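Local structure of SusD superfamily protein (Bacteroides fragilis NCTC 9343, 3NQP) at residues 266-271 against 376-381. The protein probably binds sugars at the outer membrane of Bacteroides fragilis, as a member of the SusD family of glycan-binding proteins. Numbering follows the deposited sequence.
Sequences IFAIRF and DYIFYR
Phe267 and Tyr380 pair across a two-stranded antiparallel sheet, buried among the helices of this SusD-family fold, that carries two classic beta bulges. The evidence is a doubled acceptor on each strand: Tyr380 O receives Ile266 N and Phe267 N, while Phe267 O receives Phe379 N (3.0 Å) and Tyr380 N. Beyond the bulges Ile269 pairs with Tyr377, Ile269 N reaching Tyr377 O at 2.7 Å from above the carbonyl plane.

Packing is tight where Ile269 CG1, set beside its own backbone N (chi1 -64°), lies over one face of the Phe379 ring, 3.4 Å from Phe379 CZ, a CH-pi contact. Phe379 CD2 lies at the edge of the Phe267 ring, in its plane, 3.7 Å from Phe267 CE2; the ring planes stand at 61°. Leu35 of helix 21-37 packs on Phe267 and Ile269, and Thr43 of helix 39-48 on Phe379.

Toward solvent, Arg270 alone is partly exposed; its CB points away from 376-381, and its NH2 bond to Asp376 OD2 (3.3 Å) is weak. Asp376 OD1 forms a salt bridge with Lys260 and accepts Phe271 N (3.1 Å) from above the carboxylate plane. Guanidinium and carboxylate lie 14° from coplanar, and Arg270 NE meets the syn lone pair of Asp376 OD2 at 2.8 Å.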
ATOM      1  N   ILE A 266      12.462   2.588  -3.030  1.00 11.66           N
ATOM      2  CA  ILE A 266      13.190   2.063  -1.887  1.00 12.01           C
ATOM      3  C   ILE A 266      13.065   0.522  -1.866  1.00 11.98           C
ATOM      4  O   ILE A 266      14.062  -0.189  -1.879  1.00 12.90           O
ATOM      5  CB  ILE A 266      12.649   2.612  -0.542  1.00 14.99           C
ATOM      6  CG1 ILE A 266      13.053   4.072  -0.323  1.00 21.68           C
ATOM      7  CG2 ILE A 266      13.255   1.845   0.599  1.00 16.17           C
ATOM      8  CD1 ILE A 266      12.030   5.141  -0.563  1.00 12.53           C
ATOM      9  N   PHE A 267      11.839   0.024  -1.872  1.00 11.00           N
ATOM     10  CA  PHE A 267      11.597  -1.418  -1.934  1.00 12.99           C
ATOM     11  C   PHE A 267      10.342  -1.735  -2.769  1.00 11.36           C
ATOM     12  O   PHE A 267       9.280  -1.120  -2.577  1.00 11.16           O
ATOM     13  CB  PHE A 267      11.525  -2.061  -0.532  1.00 12.10           C
ATOM     14  CG  PHE A 267      11.163  -3.500  -0.602  1.00 14.39           C
ATOM     15  CD1 PHE A 267      12.113  -4.437  -0.935  1.00 16.16           C
ATOM     16  CD2 PHE A 267       9.854  -3.922  -0.362  1.00 11.98           C
ATOM     17  CE1 PHE A 267      11.786  -5.784  -1.046  1.00 13.91           C
ATOM     18  CE2 PHE A 267       9.514  -5.268  -0.516  1.00 13.87           C
ATOM     19  CZ  PHE A 267      10.493  -6.190  -0.852  1.00 13.08           C
ATOM     20  N   ALA A 268      10.489  -2.668  -3.725  1.00 11.88           N
ATOM     21  CA  ALA A 268       9.396  -3.119  -4.576  1.00 12.50           C
ATOM     22  C   ALA A 268       9.403  -4.656  -4.662  1.00 12.87           C
ATOM     23  O   ALA A 268      10.468  -5.267  -4.533  1.00 15.11           O
ATOM     24  CB  ALA A 268       9.567  -2.536  -6.011  1.00  8.15           C
ATOM     25  N   ILE A 269       8.209  -5.230  -4.883  1.00 11.67           N
ATOM     26  CA  ILE A 269       8.007  -6.628  -5.186  1.00 10.70           C
ATOM     27  C   ILE A 269       8.223  -6.843  -6.699  1.00 12.71           C
ATOM     28  O   ILE A 269       7.564  -6.221  -7.512  1.00  9.00           O
ATOM     29  CB  ILE A 269       6.574  -7.065  -4.831  1.00 11.54           C
ATOM     30  CG1 ILE A 269       6.321  -6.961  -3.307  1.00 12.99           C
ATOM     31  CG2 ILE A 269       6.257  -8.463  -5.377  1.00  9.31           C
ATOM     32  CD1 ILE A 269       7.214  -7.846  -2.434  1.00 11.98           C
ATOM     33  N   ARG A 270       9.131  -7.734  -7.042  1.00 13.22           N
ATOM     34  CA  ARG A 270       9.472  -8.076  -8.441  1.00 13.66           C
ATOM     35  C   ARG A 270       8.505  -9.076  -9.062  1.00 12.18           C
ATOM     36  O   ARG A 270       8.354 -10.205  -8.578  1.00 12.58           O
ATOM     37  CB  ARG A 270      10.917  -8.625  -8.490  1.00 14.05           C
ATOM     38  CG  ARG A 270      11.462  -9.055  -9.894  1.00 17.26           C
ATOM     39  CD  ARG A 270      11.326  -7.935 -10.960  1.00 21.16           C
ATOM     40  NE  ARG A 270      11.861  -6.624 -10.572  1.00 20.81           N
ATOM     41  CZ  ARG A 270      13.137  -6.278 -10.613  1.00 27.76           C
ATOM     42  NH1 ARG A 270      14.077  -7.146 -11.003  1.00 34.21           N
ATOM     43  NH2 ARG A 270      13.485  -5.072 -10.209  1.00 22.38           N
ATOM     44  N   PHE A 271       7.829  -8.638 -10.133  1.00 12.87           N
ATOM     45  CA  PHE A 271       7.068  -9.519 -10.995  1.00 13.06           C
ATOM     46  C   PHE A 271       7.918  -9.629 -12.265  1.00 15.26           C
ATOM     47  O   PHE A 271       8.568  -8.667 -12.651  1.00 17.09           O
ATOM     48  CB  PHE A 271       5.637  -8.968 -11.231  1.00 13.11           C
ATOM     49  CG  PHE A 271       4.720  -9.187 -10.025  1.00 15.47           C
ATOM     50  CD1 PHE A 271       4.200 -10.457  -9.744  1.00 19.23           C
ATOM     51  CD2 PHE A 271       4.448  -8.172  -9.150  1.00 13.68           C
ATOM     52  CE1 PHE A 271       3.416 -10.683  -8.624  1.00 15.05           C
ATOM     53  CE2 PHE A 271       3.691  -8.378  -8.032  1.00  9.34           C
ATOM     54  CZ  PHE A 271       3.157  -9.646  -7.758  1.00 18.34           C
ATOM     55  N   ASP A 376       6.119  -3.976 -11.229  1.00 12.87           N
ATOM     56  CA  ASP A 376       6.530  -4.341  -9.863  1.00 11.09           C
ATOM     57  C   ASP A 376       5.570  -3.702  -8.869  1.00 11.08           C
ATOM     58  O   ASP A 376       4.987  -2.634  -9.147  1.00 12.66           O
ATOM     59  CB  ASP A 376       7.944  -3.834  -9.553  1.00 14.13           C
ATOM     60  CG  ASP A 376       9.064  -4.733 -10.124  1.00 13.92           C
ATOM     61  OD1 ASP A 376       8.757  -5.766 -10.771  1.00 11.78           O
ATOM     62  OD2 ASP A 376      10.265  -4.361  -9.906  1.00 12.49           O
ATOM     63  N   TYR A 377       5.370  -4.356  -7.723  1.00  9.57           N
ATOM     64  CA  TYR A 377       4.517  -3.768  -6.672  1.00 10.27           C
ATOM     65  C   TYR A 377       5.379  -2.945  -5.689  1.00 11.51           C
ATOM     66  O   TYR A 377       6.070  -3.510  -4.828  1.00 11.49           O
ATOM     67  CB  TYR A 377       3.691  -4.885  -5.969  1.00 10.61           C
ATOM     68  CG  TYR A 377       2.252  -4.973  -6.439  1.00  8.45           C
ATOM     69  CD1 TYR A 377       1.936  -5.017  -7.793  1.00 12.35           C
ATOM     70  CD2 TYR A 377       1.198  -4.919  -5.541  1.00 12.19           C
ATOM     71  CE1 TYR A 377       0.629  -5.066  -8.212  1.00  7.31           C
ATOM     72  CE2 TYR A 377      -0.105  -4.928  -5.965  1.00 12.14           C
ATOM     73  CZ  TYR A 377      -0.396  -5.000  -7.280  1.00 10.24           C
ATOM     74  OH  TYR A 377      -1.713  -4.974  -7.664  1.00 11.51           O
ATOM     75  N   ILE A 378       5.361  -1.620  -5.830  1.00 11.28           N
ATOM     76  CA  ILE A 378       6.232  -0.746  -5.008  1.00 10.72           C
ATOM     77  C   ILE A 378       5.571  -0.632  -3.659  1.00 14.47           C
ATOM     78  O   ILE A 378       4.380  -0.302  -3.606  1.00 11.24           O
ATOM     79  CB  ILE A 378       6.354   0.677  -5.623  1.00 11.38           C
ATOM     80  CG1 ILE A 378       6.903   0.559  -7.049  1.00 10.94           C
ATOM     81  CG2 ILE A 378       7.173   1.604  -4.660  1.00  6.77           C
ATOM     82  CD1 ILE A 378       6.880   1.811  -7.917  1.00 11.24           C
ATOM     83  N   PHE A 379       6.304  -0.960  -2.590  1.00 12.61           N
ATOM     84  CA  PHE A 379       5.837  -0.792  -1.232  1.00 11.30           C
ATOM     85  C   PHE A 379       6.290   0.550  -0.652  1.00 11.40           C
ATOM     86  O   PHE A 379       5.511   1.194   0.017  1.00 10.65           O
ATOM     87  CB  PHE A 379       6.352  -1.930  -0.332  1.00 12.11           C
ATOM     88  CG  PHE A 379       5.649  -3.236  -0.522  1.00 14.21           C
ATOM     89  CD1 PHE A 379       4.650  -3.414  -1.463  1.00 14.24           C
ATOM     90  CD2 PHE A 379       6.031  -4.310   0.250  1.00 13.94           C
ATOM     91  CE1 PHE A 379       4.010  -4.649  -1.588  1.00 11.35           C
ATOM     92  CE2 PHE A 379       5.397  -5.533   0.137  1.00 15.94           C
ATOM     93  CZ  PHE A 379       4.399  -5.710  -0.768  1.00 10.34           C
ATOM     94  N   TYR A 380       7.538   0.962  -0.894  1.00 11.25           N
ATOM     95  CA  TYR A 380       8.007   2.283  -0.447  1.00 10.94           C
ATOM     96  C   TYR A 380       8.735   2.982  -1.585  1.00 13.28           C
ATOM     97  O   TYR A 380       9.627   2.376  -2.167  1.00 11.84           O
ATOM     98  CB  TYR A 380       8.975   2.182   0.706  1.00 13.70           C
ATOM     99  CG  TYR A 380       8.413   1.541   1.918  1.00 11.51           C
ATOM    100  CD1 TYR A 380       7.395   2.180   2.642  1.00 11.94           C
ATOM    101  CD2 TYR A 380       8.836   0.293   2.340  1.00 13.66           C
ATOM    102  CE1 TYR A 380       6.856   1.636   3.744  1.00 12.47           C
ATOM    103  CE2 TYR A 380       8.275  -0.286   3.498  1.00 19.20           C
ATOM    104  CZ  TYR A 380       7.274   0.395   4.185  1.00 22.56           C
ATOM    105  OH  TYR A 380       6.684  -0.104   5.336  1.00 20.72           O
ATOM    106  N   ARG A 381       8.348   4.226  -1.879  1.00 11.40           N
ATOM    107  CA  ARG A 381       9.140   5.105  -2.768  1.00  9.93           C
ATOM    108  C   ARG A 381       9.203   6.542  -2.185  1.00 11.33           C
ATOM    109  O   ARG A 381       8.521   6.863  -1.205  1.00 11.43           O
ATOM    110  CB  ARG A 381       8.570   5.063  -4.177  1.00 11.60           C
ATOM    111  CG  ARG A 381       7.154   5.427  -4.299  1.00  8.88           C
ATOM    112  CD  ARG A 381       6.721   5.427  -5.762  1.00  9.13           C
ATOM    113  NE  ARG A 381       5.306   5.732  -5.893  1.00 10.34           N
ATOM    114  CZ  ARG A 381       4.772   6.943  -6.126  1.00 12.15           C
ATOM    115  NH1 ARG A 381       5.500   8.042  -6.271  1.00 13.27           N
ATOM    116  NH2 ARG A 381       3.465   7.053  -6.213  1.00 10.84           N
TER